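Local coordinates for protein cephalosporin acylase (Bacillus halodurans, PDB 2NLZ) that probably acts as an Ntn hydrolase of the gamma-glutamyltranspeptidase family, perhaps a cephalosporin acylase, with its substrate not established, at residues L82-M93 with D243-P254. The protein carries 1 engineered substitution. Residues are numbered along the deposited sequence; the frame is centred on the assembly and turned at random.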
ATOM      1  N   LEU D  82      40.564 -14.765   2.383  1.00 44.10           N
ATOM      2  CA  LEU D  82      39.308 -15.461   2.581  1.00 35.56           C
ATOM      3  C   LEU D  82      39.548 -16.956   2.714  1.00 34.06           C
ATOM      4  O   LEU D  82      40.193 -17.559   1.859  1.00 37.90           O
ATOM      5  CB  LEU D  82      38.334 -15.176   1.438  1.00 31.69           C
ATOM      6  CG  LEU D  82      36.940 -15.755   1.692  1.00 31.30           C
ATOM      7  CD1 LEU D  82      36.136 -14.904   2.664  1.00 22.69           C
ATOM      8  CD2 LEU D  82      36.192 -15.950   0.407  1.00  8.52           C
ATOM      9  N   HIS D  83      39.023 -17.543   3.786  1.00 31.04           N
ATOM     10  CA  HIS D  83      39.149 -18.985   4.030  1.00 36.08           C
ATOM     11  C   HIS D  83      37.794 -19.699   4.026  1.00 36.35           C
ATOM     12  O   HIS D  83      36.795 -19.141   4.473  1.00 39.78           O
ATOM     13  CB  HIS D  83      39.852 -19.236   5.369  1.00 38.78           C
ATOM     14  CG  HIS D  83      41.166 -18.537   5.506  1.00 47.56           C
ATOM     15  ND1 HIS D  83      42.335 -19.043   4.982  1.00 46.05           N
ATOM     16  CD2 HIS D  83      41.496 -17.374   6.113  1.00 35.84           C
ATOM     17  CE1 HIS D  83      43.329 -18.219   5.257  1.00 45.23           C
ATOM     18  NE2 HIS D  83      42.847 -17.200   5.945  1.00 41.26           N
ATOM     19  N   GLY D  84      37.763 -20.939   3.545  1.00 28.96           N
ATOM     20  CA  GLY D  84      36.509 -21.692   3.518  1.00 29.12           C
ATOM     21  C   GLY D  84      36.546 -22.963   4.344  1.00 34.63           C
ATOM     22  O   GLY D  84      37.423 -23.806   4.151  1.00 37.36           O
ATOM     23  N   LEU D  85      35.599 -23.113   5.268  1.00 25.15           N
ATOM     24  CA  LEU D  85      35.565 -24.304   6.120  1.00 25.32           C
ATOM     25  C   LEU D  85      34.401 -25.215   5.767  1.00 25.55           C
ATOM     26  O   LEU D  85      33.241 -24.810   5.831  1.00 27.40           O
ATOM     27  CB  LEU D  85      35.513 -23.929   7.608  1.00 27.39           C
ATOM     28  CG  LEU D  85      35.689 -25.088   8.604  1.00 28.62           C
ATOM     29  CD1 LEU D  85      36.999 -25.824   8.353  1.00 40.60           C
ATOM     30  CD2 LEU D  85      35.619 -24.617  10.053  1.00 25.59           C
ATOM     31  N   ASN D  86      34.728 -26.444   5.395  1.00 27.06           N
ATOM     32  CA  ASN D  86      33.717 -27.435   5.062  1.00 28.44           C
ATOM     33  C   ASN D  86      33.482 -28.337   6.249  1.00 27.23           C
ATOM     34  O   ASN D  86      34.125 -29.374   6.390  1.00 29.13           O
ATOM     35  CB  ASN D  86      34.122 -28.269   3.838  1.00 30.03           C
ATOM     36  CG  ASN D  86      32.969 -29.085   3.273  1.00 32.01           C
ATOM     37  OD1 ASN D  86      32.136 -29.594   4.018  1.00 19.00           O
ATOM     38  ND2 ASN D  86      32.913 -29.204   1.941  1.00 26.84           N
ATOM     39  N   GLY D  87      32.546 -27.948   7.101  1.00 19.48           N
ATOM     40  CA  GLY D  87      32.221 -28.768   8.241  1.00 24.89           C
ATOM     41  C   GLY D  87      31.105 -29.746   7.961  1.00 28.48           C
ATOM     42  O   GLY D  87      30.314 -30.035   8.847  1.00 29.31           O
ATOM     43  N   SER D  88      31.032 -30.249   6.731  1.00 37.34           N
ATOM     44  CA  SER D  88      30.010 -31.221   6.356  1.00 38.47           C
ATOM     45  C   SER D  88      30.532 -32.624   6.564  1.00 41.12           C
ATOM     46  O   SER D  88      31.577 -32.991   6.031  1.00 46.63           O
ATOM     47  CB  SER D  88      29.612 -31.041   4.898  1.00 34.30           C
ATOM     48  OG  SER D  88      28.797 -32.102   4.450  1.00 56.72           O
ATOM     49  N   GLY D  89      29.798 -33.410   7.338  1.00 40.82           N
ATOM     50  CA  GLY D  89      30.196 -34.779   7.606  1.00 38.55           C
ATOM     51  C   GLY D  89      29.763 -35.748   6.529  1.00 40.22           C
ATOM     52  O   GLY D  89      28.796 -35.500   5.807  1.00 38.02           O
ATOM     53  N   ARG D  90      30.479 -36.862   6.422  1.00 40.08           N
ATOM     54  CA  ARG D  90      30.180 -37.850   5.395  1.00 43.22           C
ATOM     55  C   ARG D  90      29.204 -38.924   5.889  1.00 35.45           C
ATOM     56  O   ARG D  90      28.897 -38.989   7.083  1.00 35.19           O
ATOM     57  CB  ARG D  90      31.475 -38.443   4.811  1.00 42.01           C
ATOM     58  CG  ARG D  90      32.526 -38.904   5.832  1.00 62.00           C
ATOM     59  CD  ARG D  90      33.944 -38.524   5.396  1.00 65.92           C
ATOM     60  NE  ARG D  90      34.089 -38.428   3.946  1.00 60.99           N
ATOM     61  CZ  ARG D  90      34.960 -37.645   3.306  1.00 55.22           C
ATOM     62  NH1 ARG D  90      34.985 -37.642   1.981  1.00 38.66           N
ATOM     63  NH2 ARG D  90      35.796 -36.856   3.968  1.00 62.93           N
ATOM     64  N   ALA D  91      28.707 -39.736   4.953  1.00 35.71           N
ATOM     65  CA  ALA D  91      27.757 -40.808   5.235  1.00 33.95           C
ATOM     66  C   ALA D  91      28.451 -41.931   5.969  1.00 40.26           C
ATOM     67  O   ALA D  91      29.647 -42.148   5.767  1.00 38.04           O
ATOM     68  CB  ALA D  91      27.169 -41.336   3.941  1.00 30.27           C
ATOM     69  N   PRO D  92      27.707 -42.649   6.830  1.00 40.95           N
ATOM     70  CA  PRO D  92      28.241 -43.823   7.523  1.00 48.42           C
ATOM     71  C   PRO D  92      28.843 -44.843   6.568  1.00 55.33           C
ATOM     72  O   PRO D  92      28.355 -45.008   5.446  1.00 61.09           O
ATOM     73  CB  PRO D  92      27.012 -44.416   8.207  1.00 39.95           C
ATOM     74  CG  PRO D  92      26.131 -43.264   8.429  1.00 47.74           C
ATOM     75  CD  PRO D  92      26.315 -42.379   7.227  1.00 44.75           C
ATOM     76  N   MET D  93      29.893 -45.523   7.020  1.00 61.55           N
ATOM     77  CA  MET D  93      30.653 -46.417   6.156  1.00 66.69           C
ATOM     78  C   MET D  93      29.883 -47.703   5.856  1.00 63.25           C
ATOM     79  O   MET D  93      30.180 -48.409   4.888  1.00 60.68           O
ATOM     80  CB  MET D  93      32.016 -46.721   6.772  1.00 73.82           C
ATOM     81  CG  MET D  93      33.107 -47.000   5.752  1.00 89.21           C
ATOM     82  SD  MET D  93      33.497 -45.575   4.721  1.00 87.92           S
ATOM     83  CE  MET D  93      34.466 -44.575   5.859  1.00 99.80           C
ATOM     84  N   ASP D 243      33.097 -43.919  12.306  1.00 62.43           N
ATOM     85  CA  ASP D 243      32.613 -42.901  11.378  1.00 53.83           C
ATOM     86  C   ASP D 243      32.887 -41.516  11.941  1.00 48.85           C
ATOM     87  O   ASP D 243      33.391 -40.640  11.242  1.00 47.63           O
ATOM     88  CB  ASP D 243      31.120 -43.076  11.128  1.00 49.69           C
ATOM     89  CG  ASP D 243      30.822 -44.146  10.102  1.00 50.14           C
ATOM     90  OD1 ASP D 243      31.553 -44.215   9.092  1.00 43.61           O
ATOM     91  OD2 ASP D 243      29.851 -44.910  10.308  1.00 50.09           O
ATOM     92  N   LEU D 244      32.558 -41.340  13.214  1.00 41.09           N
ATOM     93  CA  LEU D 244      32.815 -40.098  13.929  1.00 40.67           C
ATOM     94  C   LEU D 244      34.314 -39.873  14.124  1.00 41.59           C
ATOM     95  O   LEU D 244      34.810 -38.766  13.920  1.00 45.63           O
ATOM     96  CB  LEU D 244      32.101 -40.100  15.290  1.00 32.48           C
ATOM     97  CG  LEU D 244      30.584 -40.298  15.328  1.00 27.56           C
ATOM     98  CD1 LEU D 244      30.066 -40.571  16.733  1.00 24.53           C
ATOM     99  CD2 LEU D 244      29.862 -39.097  14.706  1.00 26.33           C
ATOM    100  N   ALA D 245      35.021 -40.937  14.499  1.00 46.91           N
ATOM    101  CA  ALA D 245      36.447 -40.879  14.838  1.00 49.31           C
ATOM    102  C   ALA D 245      37.342 -40.272  13.761  1.00 49.79           C
ATOM    103  O   ALA D 245      38.254 -39.506  14.075  1.00 50.25           O
ATOM    104  CB  ALA D 245      36.961 -42.257  15.223  1.00 51.20           C
ATOM    105  N   CYS D 246      37.093 -40.603  12.497  1.00 52.94           N
ATOM    106  CA  CYS D 246      37.917 -40.027  11.438  1.00 59.75           C
ATOM    107  C   CYS D 246      37.240 -38.905  10.656  1.00 53.61           C
ATOM    108  O   CYS D 246      37.611 -38.620   9.515  1.00 59.56           O
ATOM    109  CB  CYS D 246      38.560 -41.092  10.526  1.00 66.58           C
ATOM    110  SG  CYS D 246      37.474 -42.334   9.827  1.00 72.89           S
ATOM    111  N   TYR D 247      36.265 -38.248  11.275  1.00 47.69           N
ATOM    112  CA  TYR D 247      35.796 -36.995  10.723  1.00 47.53           C
ATOM    113  C   TYR D 247      36.774 -35.873  11.060  1.00 47.53           C
ATOM    114  O   TYR D 247      37.164 -35.696  12.213  1.00 50.72           O
ATOM    115  CB  TYR D 247      34.394 -36.623  11.224  1.00 47.71           C
ATOM    116  CG  TYR D 247      34.053 -35.163  10.956  1.00 49.92           C
ATOM    117  CD1 TYR D 247      33.767 -34.711   9.667  1.00 41.50           C
ATOM    118  CD2 TYR D 247      34.059 -34.229  11.982  1.00 37.95           C
ATOM    119  CE1 TYR D 247      33.479 -33.373   9.428  1.00 35.38           C
ATOM    120  CE2 TYR D 247      33.771 -32.898  11.750  1.00 35.45           C
ATOM    121  CZ  TYR D 247      33.486 -32.477  10.478  1.00 42.87           C
ATOM    122  OH  TYR D 247      33.204 -31.152  10.266  1.00 42.37           O
ATOM    123  N   ARG D 248      37.263 -35.133  10.093  1.00 47.04           N
ATOM    124  CA  ARG D 248      37.686 -33.787  10.392  1.00 52.09           C
ATOM    125  C   ARG D 248      37.106 -32.751   9.478  1.00 48.43           C
ATOM    126  O   ARG D 248      36.816 -32.999   8.326  1.00 48.17           O
ATOM    127  CB  ARG D 248      39.206 -33.630  10.510  1.00 63.75           C
ATOM    128  CG  ARG D 248      40.039 -34.872  10.332  1.00 88.63           C
ATOM    129  CD  ARG D 248      40.922 -35.275  11.524  1.00113.71           C
ATOM    130  NE  ARG D 248      40.791 -34.412  12.683  1.00133.15           N
ATOM    131  CZ  ARG D 248      41.238 -34.696  13.902  1.00135.38           C
ATOM    132  NH1 ARG D 248      41.858 -35.837  14.152  1.00136.17           N
ATOM    133  NH2 ARG D 248      41.066 -33.829  14.883  1.00133.48           N
ATOM    134  N   PRO D 249      36.903 -31.577  10.015  1.00 41.49           N
ATOM    135  CA  PRO D 249      36.514 -30.444   9.187  1.00 40.78           C
ATOM    136  C   PRO D 249      37.615 -30.178   8.170  1.00 40.26           C
ATOM    137  O   PRO D 249      38.799 -30.315   8.489  1.00 40.04           O
ATOM    138  CB  PRO D 249      36.380 -29.282  10.184  1.00 35.81           C
ATOM    139  CG  PRO D 249      36.926 -29.757  11.455  1.00 39.08           C
ATOM    140  CD  PRO D 249      36.963 -31.243  11.447  1.00 35.85           C
ATOM    141  N   GLU D 250      37.224 -29.849   6.944  1.00 39.69           N
ATOM    142  CA  GLU D 250      38.178 -29.679   5.858  1.00 43.07           C
ATOM    143  C   GLU D 250      38.241 -28.220   5.442  1.00 42.33           C
ATOM    144  O   GLU D 250      37.225 -27.629   5.069  1.00 43.83           O
ATOM    145  CB  GLU D 250      37.798 -30.581   4.669  1.00 42.63           C
ATOM    146  CG  GLU D 250      38.573 -30.328   3.371  1.00 47.10           C
ATOM    147  CD  GLU D 250      38.238 -31.337   2.280  1.00 50.51           C
ATOM    148  OE1 GLU D 250      38.108 -32.535   2.604  1.00 62.18           O
ATOM    149  OE2 GLU D 250      38.111 -30.941   1.102  1.00 52.74           O
ATOM    150  N   TRP D 251      39.428 -27.630   5.533  1.00 43.04           N
ATOM    151  CA  TRP D 251      39.637 -26.320   4.937  1.00 43.08           C
ATOM    152  C   TRP D 251      39.669 -26.502   3.435  1.00 42.95           C
ATOM    153  O   TRP D 251      40.465 -27.277   2.903  1.00 45.65           O
ATOM    154  CB  TRP D 251      40.917 -25.666   5.435  1.00 41.65           C
ATOM    155  CG  TRP D 251      40.829 -25.290   6.854  1.00 37.68           C
ATOM    156  CD1 TRP D 251      41.341 -25.976   7.919  1.00 38.48           C
ATOM    157  CD2 TRP D 251      40.170 -24.146   7.391  1.00 38.67           C
ATOM    158  NE1 TRP D 251      41.049 -25.319   9.087  1.00 40.27           N
ATOM    159  CE2 TRP D 251      40.331 -24.190   8.792  1.00 37.45           C
ATOM    160  CE3 TRP D 251      39.466 -23.083   6.825  1.00 38.90           C
ATOM    161  CZ2 TRP D 251      39.813 -23.209   9.637  1.00 38.52           C
ATOM    162  CZ3 TRP D 251      38.951 -22.107   7.664  1.00 42.57           C
ATOM    163  CH2 TRP D 251      39.127 -22.180   9.058  1.00 40.51           C
ATOM    164  N   VAL D 252      38.770 -25.801   2.764  1.00 42.89           N
ATOM    165  CA  VAL D 252      38.575 -25.981   1.348  1.00 41.05           C
ATOM    166  C   VAL D 252      38.709 -24.601   0.700  1.00 39.02           C
ATOM    167  O   VAL D 252      38.582 -23.577   1.379  1.00 41.08           O
ATOM    168  CB  VAL D 252      37.221 -26.719   1.093  1.00 40.06           C
ATOM    169  CG1 VAL D 252      36.038 -25.789   1.267  1.00 45.44           C
ATOM    170  CG2 VAL D 252      37.210 -27.435  -0.258  1.00 60.10           C
ATOM    171  N   GLU D 253      39.022 -24.570  -0.593  1.00 44.04           N
ATOM    172  CA  GLU D 253      39.314 -23.305  -1.288  1.00 44.84           C
ATOM    173  C   GLU D 253      38.059 -22.686  -1.923  1.00 39.51           C
ATOM    174  O   GLU D 253      37.477 -23.267  -2.854  1.00 35.11           O
ATOM    175  CB  GLU D 253      40.418 -23.519  -2.342  1.00 46.59           C
ATOM    176  CG  GLU D 253      40.970 -22.236  -2.982  1.00 59.55           C
ATOM    177  CD  GLU D 253      41.770 -21.374  -2.012  1.00 69.09           C
ATOM    178  OE1 GLU D 253      42.499 -21.936  -1.163  1.00 65.93           O
ATOM    179  OE2 GLU D 253      41.670 -20.129  -2.109  1.00 59.42           O
ATOM    180  N   PRO D 254      37.643 -21.505  -1.420  1.00 38.19           N
ATOM    181  CA  PRO D 254      36.427 -20.821  -1.900  1.00 39.16           C
ATOM    182  C   PRO D 254      36.481 -20.458  -3.388  1.00 40.00           C
ATOM    183  O   PRO D 254      37.557 -20.140  -3.919  1.00 39.15           O
ATOM    184  CB  PRO D 254      36.359 -19.549  -1.046  1.00 34.57           C
ATOM    185  CG  PRO D 254      37.728 -19.371  -0.489  1.00 35.36           C
ATOM    186  CD  PRO D 254      38.315 -20.748  -0.351  1.00 38.83           C
TER
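Asp243, on the last turn of helix 241-245, turns its carboxylate onto the backbone of the loop that follows strand 81-87. Met93 N donates to Asp243 OD1 (3.0 Å) on the syn side, tilted 23° out of the carboxylate plane, and makes a weak, longer bond to Asp243 OD2, beside Pro92 CA. Replacing Asp243 with alanine removes both oxygens, and the amide of Met93 would probably be left without this acceptor, the end of the loop freer to shift. At the other end the two segments pair as antiparallel strands. Asn86 N donates to Glu250 O at 2.8 Å, while Glu250 N returns a longer bond of 3.2 Å to Asn86 O from above the carbonyl plane. Leu85 lies opposite Trp251 in a non-hydrogen-bonded pair: its side chain extends away from the backbone N (chi1 -171°), which brings CD1 over the indole face, a CH-pi contact 3.8 Å from the six-membered ring's centroid. Where the strands part, Asn86 OD1 closes an Asx turn onto Ser88 N (3.0 Å), and Tyr247 reaches across, ring edge near Ser88 O, its OH weakly hydrogen-bonded to Gly121 O. Helix 122-133 packs on Leu85 and Trp251 through Leu129, and its Glu128 accepts from Trp251 NE1. Strand 81-87 runs between 250-259 and 71-78 in the beta layers of the alpha-beta-beta-alpha sandwich expected of an Ntn hydrolase.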